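Local structure of metal transporter CNNM3 (Homo sapiens, 6DFD) at the interface of chains A and B. The protein mediates Mg2+ efflux as an integral membrane protein, for which its dimer-forming cyclic nucleotide-binding homology domain is required. Coordinates in Å, arbitrary orientation; residue numbers count along the deposited sequence, not the author numbering. Chains: chain A/B, Metal transporter CNNM3.

Contact 1: the interface of chains A and B. Residues chain A 123-125, 141, 177-181; chain B 124-126, 128, 180.
The turn joining strands 119-123 and 128-132 of the cyclic nucleotide-binding homology domain, a beta-barrel fold, inserts its tip across the two-fold dimer interface beside the loop that leads into strand 181-185 of the partner. At the tip, the backbone N of B:Lys125 donates to the carboxylate oxygen OD2 of A:Asp180 over 2.8 Å, bent slightly to 161° at the hydrogen, from above the carboxylate plane. B:Gly124, with a positive phi and no side chain, lets its CA approach the same oxygen. The side chain of B:Lys125 leaves in the crowded position between backbone N and carbonyl carbon (chi1 59°), then runs fully extended past A:Asp180 in the opposite direction. The side-chain nitrogen NZ of B:Lys125 donates a hydrogen bond to the carbonyl O of A:Cys178 at 2.8 Å, nearly along the C=O axis. CE of B:Lys125 and CE2 of A:Tyr177 come within 3.7 Å, tip to tip. An alanine here would remove NZ and the methylenes that run past A:Asp180 to A:Tyr177, and although the backbone N-H could still reach A:Asp180, the turn would probably be less firmly seated. The carboxylate of B:Glu126 is gripped on both oxygens: OE1 offers its syn lone pair to the phenol OH of A:Tyr181 at 2.6 Å, in that ring's plane, and OE2 takes the backbone N of A:Ser141 at 3.0 Å, from above the carboxylate plane. B:Leu128 lays CD2 over the rim of one A:Tyr181 face, opposite A:Pro179. In the twin turn, B:Asp180 OD2 accepts from A:Lys125 N at 2.8 Å, but A:Lys125 bends at chi2 (96°) and its NZ bridges weakly to this oxygen. Together these directional contacts probably help set the register of the dimer.

Contact 2: the interface of chains A and B. Residues chain A 123, 130, 132, 137-138; chain B 123, 128, 130, 132.
This is a largely apolar, two-fold symmetric beta-strand interface, in which side chains from strands 119-123 and 128-132 of both chains and strand 137-138 of chain A pack together; here no polar pair bonds across, so packing carries this part of the dimer interface. The two phenylalanines meet edge-to-face, ring centroids 5.0 Å apart and planes at 63°, with the CZ rim of A:Phe130 directed at the CD2 side of B:Phe130, 3.3 Å away. Equivalent residues take different rotamers here: CG of A:Phe130 sits in the crowded position between backbone N and carbonyl carbon (chi1 47°), whereas CG of B:Phe130 lies anti to the carbonyl carbon (chi1 -54°), so the pair is locally asymmetric. One face of A:Phe130 receives the amide nitrogen ND2 of B:Asn132, 3.5 Å above the ring centre, so that the asparagine's polar end rests on the aromatic cloud. The side chain of A:Asn132 crosses B:Phe130 at about a right angle, its ND2 above the ring on the CD1-CE1 side, the planes inclined to each other. This ND2 of A:Asn132 donates to the phenol OH of A:Tyr138 at 3.0 Å, with that oxygen nearly in the amide plane, which probably fixes the amide's rotation. Ring A:Tyr138 in turn places CD1 3.8 Å from the methyl CD2 of B:Leu128 and CE1 beside B:Phe130. The isoleucines reach tip to tip: with CG1 anti to the backbone N in both, the methyl CG2 of A:Ile123 meets CD1 of B:Ile123 at 3.6 Å. Branched aliphatic and aromatic groups suit this strand surface because they interlock without leaving charge to satisfy. The site gives the protein a mainly apolar packing surface for the dimerization that the domain mediates.

Contact 1: the interface of chains A and B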
# COMPACT_ATOMS: atom_id res chain seq x y z
N ILE A 123 0.31 -1.96 6.99
CA ILE A 123 1.71 -2.25 6.75
C ILE A 123 2.61 -1.40 7.64
O ILE A 123 2.28 -0.27 8.00
CB ILE A 123 2.05 -2.04 5.26
CG1 ILE A 123 3.50 -2.45 4.98
CG2 ILE A 123 1.81 -0.60 4.85
CD1 ILE A 123 3.75 -2.85 3.56
N GLY A 124 3.76 -1.98 7.99
CA GLY A 124 4.78 -1.26 8.72
C GLY A 124 4.55 -1.29 10.22
O GLY A 124 3.57 -1.85 10.72
N LYS A 125 5.49 -0.68 10.94
CA LYS A 125 5.41 -0.66 12.40
C LYS A 125 4.20 0.14 12.89
O LYS A 125 3.70 -0.12 13.99
CB LYS A 125 6.69 -0.07 13.00
CG LYS A 125 7.92 -0.96 12.85
CD LYS A 125 8.75 -0.55 11.64
CE LYS A 125 9.71 -1.63 11.19
NZ LYS A 125 10.01 -1.52 9.73
N SER A 141 9.45 -10.98 -1.29
CA SER A 141 10.43 -11.59 -0.40
C SER A 141 10.17 -13.07 -0.20
O SER A 141 11.09 -13.84 0.11
CB SER A 141 10.45 -10.87 0.94
OG SER A 141 11.15 -9.64 0.84
N TYR A 177 9.35 -16.62 5.05
CA TYR A 177 9.24 -15.20 5.28
C TYR A 177 7.91 -14.88 5.95
O TYR A 177 6.86 -15.41 5.57
CB TYR A 177 9.37 -14.45 3.96
CG TYR A 177 8.97 -12.99 3.98
CD1 TYR A 177 7.91 -12.53 3.21
CD2 TYR A 177 9.66 -12.07 4.76
CE1 TYR A 177 7.55 -11.20 3.22
CE2 TYR A 177 9.30 -10.74 4.78
CZ TYR A 177 8.25 -10.30 4.00
OH TYR A 177 7.88 -8.97 4.02
N CYS A 178 7.96 -14.03 6.98
CA CYS A 178 6.76 -13.54 7.63
C CYS A 178 6.57 -12.07 7.27
O CYS A 178 7.44 -11.25 7.61
CB CYS A 178 6.85 -13.70 9.14
SG CYS A 178 6.94 -15.42 9.67
N PRO A 179 5.49 -11.69 6.59
CA PRO A 179 5.37 -10.30 6.14
C PRO A 179 5.04 -9.38 7.31
O PRO A 179 4.50 -9.80 8.34
CB PRO A 179 4.22 -10.36 5.13
CG PRO A 179 3.34 -11.46 5.65
CD PRO A 179 4.24 -12.45 6.37
N ASP A 180 5.38 -8.11 7.14
CA ASP A 180 4.98 -7.06 8.08
C ASP A 180 3.77 -6.30 7.55
O ASP A 180 3.66 -5.08 7.69
CB ASP A 180 6.13 -6.11 8.37
CG ASP A 180 6.53 -5.30 7.15
OD1 ASP A 180 6.07 -5.62 6.04
OD2 ASP A 180 7.31 -4.33 7.32
N TYR A 181 2.86 -7.02 6.90
CA TYR A 181 1.64 -6.42 6.38
C TYR A 181 0.54 -7.46 6.36
O TYR A 181 0.78 -8.67 6.33
CB TYR A 181 1.83 -5.83 4.98
CG TYR A 181 2.61 -6.71 4.01
CD1 TYR A 181 3.98 -6.56 3.86
CD2 TYR A 181 1.96 -7.65 3.22
CE1 TYR A 181 4.70 -7.34 2.97
CE2 TYR A 181 2.67 -8.44 2.32
CZ TYR A 181 4.04 -8.28 2.20
OH TYR A 181 4.75 -9.05 1.31
N GLY B 124 7.79 -0.37 5.05
CA GLY B 124 7.97 -1.69 5.60
C GLY B 124 9.39 -2.20 5.45
O GLY B 124 10.23 -1.62 4.76
N LYS B 125 9.65 -3.33 6.12
CA LYS B 125 10.95 -3.97 5.98
C LYS B 125 11.18 -4.44 4.55
O LYS B 125 12.30 -4.37 4.03
CB LYS B 125 11.08 -5.13 6.97
CG LYS B 125 10.02 -6.21 6.81
CD LYS B 125 10.18 -7.29 7.88
CE LYS B 125 9.21 -8.44 7.66
NZ LYS B 125 9.48 -9.58 8.59
N GLU B 126 10.12 -4.93 3.89
CA GLU B 126 10.19 -5.21 2.46
C GLU B 126 10.21 -3.94 1.62
O GLU B 126 10.45 -4.03 0.41
CB GLU B 126 9.00 -6.07 2.03
CG GLU B 126 9.36 -7.48 1.59
CD GLU B 126 8.17 -8.22 1.00
OE1 GLU B 126 7.22 -8.52 1.76
OE2 GLU B 126 8.18 -8.51 -0.22
N LEU B 128 7.85 -2.19 0.40
CA LEU B 128 6.90 -2.20 -0.70
C LEU B 128 6.63 -0.77 -1.16
O LEU B 128 6.47 0.14 -0.35
CB LEU B 128 5.59 -2.87 -0.28
CG LEU B 128 5.42 -4.34 -0.70
CD1 LEU B 128 6.59 -5.16 -0.22
CD2 LEU B 128 4.13 -4.94 -0.17
N ASP B 180 9.27 3.99 9.36
CA ASP B 180 9.69 2.90 8.47
C ASP B 180 9.17 3.09 7.06
O ASP B 180 8.66 2.16 6.44
CB ASP B 180 9.22 1.57 9.04
CG ASP B 180 7.70 1.46 9.10
OD1 ASP B 180 7.03 2.50 9.23
OD2 ASP B 180 7.19 0.33 9.00
O HOH W 1 4.30 1.83 9.40

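Contact 2: the interface of chains A and B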
# COMPACT_ATOMS: atom_id res chain seq x y z
N ILE A 123 0.31 -1.96 6.99
CA ILE A 123 1.71 -2.25 6.75
C ILE A 123 2.61 -1.40 7.64
O ILE A 123 2.28 -0.27 8.00
CB ILE A 123 2.05 -2.04 5.26
CG1 ILE A 123 3.50 -2.45 4.98
CG2 ILE A 123 1.81 -0.60 4.85
CD1 ILE A 123 3.75 -2.85 3.56
N PHE A 130 -4.06 1.49 3.74
CA PHE A 130 -4.50 2.12 2.51
C PHE A 130 -4.98 1.05 1.54
O PHE A 130 -4.68 -0.14 1.68
CB PHE A 130 -3.39 2.98 1.89
CG PHE A 130 -2.05 2.32 1.83
CD1 PHE A 130 -1.73 1.47 0.78
CD2 PHE A 130 -1.11 2.55 2.81
CE1 PHE A 130 -0.49 0.86 0.72
CE2 PHE A 130 0.13 1.95 2.76
CZ PHE A 130 0.44 1.10 1.72
N ASN A 132 -5.41 -0.62 -2.25
CA ASN A 132 -4.68 -0.84 -3.48
C ASN A 132 -5.58 -1.58 -4.46
O ASN A 132 -6.49 -2.31 -4.05
CB ASN A 132 -3.42 -1.67 -3.24
CG ASN A 132 -2.25 -0.84 -2.77
OD1 ASN A 132 -2.28 0.39 -2.82
ND2 ASN A 132 -1.20 -1.51 -2.31
N TYR A 137 1.26 -5.56 -6.21
CA TYR A 137 1.79 -6.90 -5.96
C TYR A 137 2.47 -6.96 -4.60
O TYR A 137 2.83 -5.94 -4.02
CB TYR A 137 2.76 -7.33 -7.06
CG TYR A 137 3.90 -6.37 -7.24
CD1 TYR A 137 5.04 -6.48 -6.45
CD2 TYR A 137 3.85 -5.35 -8.18
CE1 TYR A 137 6.10 -5.60 -6.61
CE2 TYR A 137 4.90 -4.47 -8.34
CZ TYR A 137 6.02 -4.60 -7.56
OH TYR A 137 7.07 -3.73 -7.71
N TYR A 138 2.63 -8.20 -4.12
CA TYR A 138 2.98 -8.48 -2.74
C TYR A 138 3.80 -9.76 -2.70
O TYR A 138 3.72 -10.59 -3.60
CB TYR A 138 1.73 -8.65 -1.85
CG TYR A 138 0.75 -7.54 -2.08
CD1 TYR A 138 0.81 -6.37 -1.34
CD2 TYR A 138 -0.19 -7.63 -3.10
CE1 TYR A 138 -0.06 -5.32 -1.59
CE2 TYR A 138 -1.05 -6.59 -3.37
CZ TYR A 138 -0.98 -5.43 -2.60
OH TYR A 138 -1.83 -4.38 -2.86
N ILE B 123 7.52 1.51 2.02
CA ILE B 123 7.13 1.28 3.41
C ILE B 123 7.38 -0.17 3.80
O ILE B 123 7.18 -1.08 3.00
CB ILE B 123 5.65 1.66 3.63
CG1 ILE B 123 5.26 1.49 5.10
CG2 ILE B 123 4.75 0.81 2.75
CD1 ILE B 123 4.00 2.24 5.47
N LEU B 128 7.85 -2.19 0.40
CA LEU B 128 6.90 -2.20 -0.70
C LEU B 128 6.63 -0.77 -1.16
O LEU B 128 6.47 0.14 -0.35
CB LEU B 128 5.59 -2.87 -0.28
CG LEU B 128 5.42 -4.34 -0.70
CD1 LEU B 128 6.59 -5.16 -0.22
CD2 LEU B 128 4.13 -4.94 -0.17
N PHE B 130 4.32 1.97 -3.33
CA PHE B 130 2.95 2.23 -3.75
C PHE B 130 2.83 3.68 -4.19
O PHE B 130 3.57 4.55 -3.72
CB PHE B 130 1.95 1.95 -2.62
CG PHE B 130 2.07 0.57 -2.04
CD1 PHE B 130 1.74 -0.54 -2.79
CD2 PHE B 130 2.51 0.39 -0.73
CE1 PHE B 130 1.85 -1.81 -2.25
CE2 PHE B 130 2.62 -0.87 -0.19
CZ PHE B 130 2.29 -1.97 -0.95
N ASN B 132 0.23 6.42 -3.71
CA ASN B 132 -0.90 6.70 -2.84
C ASN B 132 -1.44 8.09 -3.14
O ASN B 132 -0.71 8.98 -3.59
CB ASN B 132 -0.47 6.59 -1.38
CG ASN B 132 -0.35 5.14 -0.92
OD1 ASN B 132 -0.50 4.22 -1.72
ND2 ASN B 132 -0.09 4.95 0.37

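Contact 1 and contact 2 lie about 10 Å apart, measured between the centres of their C-alpha atoms, and share A:Ile123 and B:Leu128. These two residues stand where strands 119-123 and 128-132 border the connecting turn, so the same hairpin of each chain serves both contacts: its tip supplies polar groups to contact 1, and its strands supply apolar side chains to contact 2. The two-fold repeats both contacts with chains exchanged, though some side chains differ in rotamer. Contact 1 hides more surface than contact 2, which adds close apolar packing, while the bonds at the turns would probably restrict sliding of the subunits.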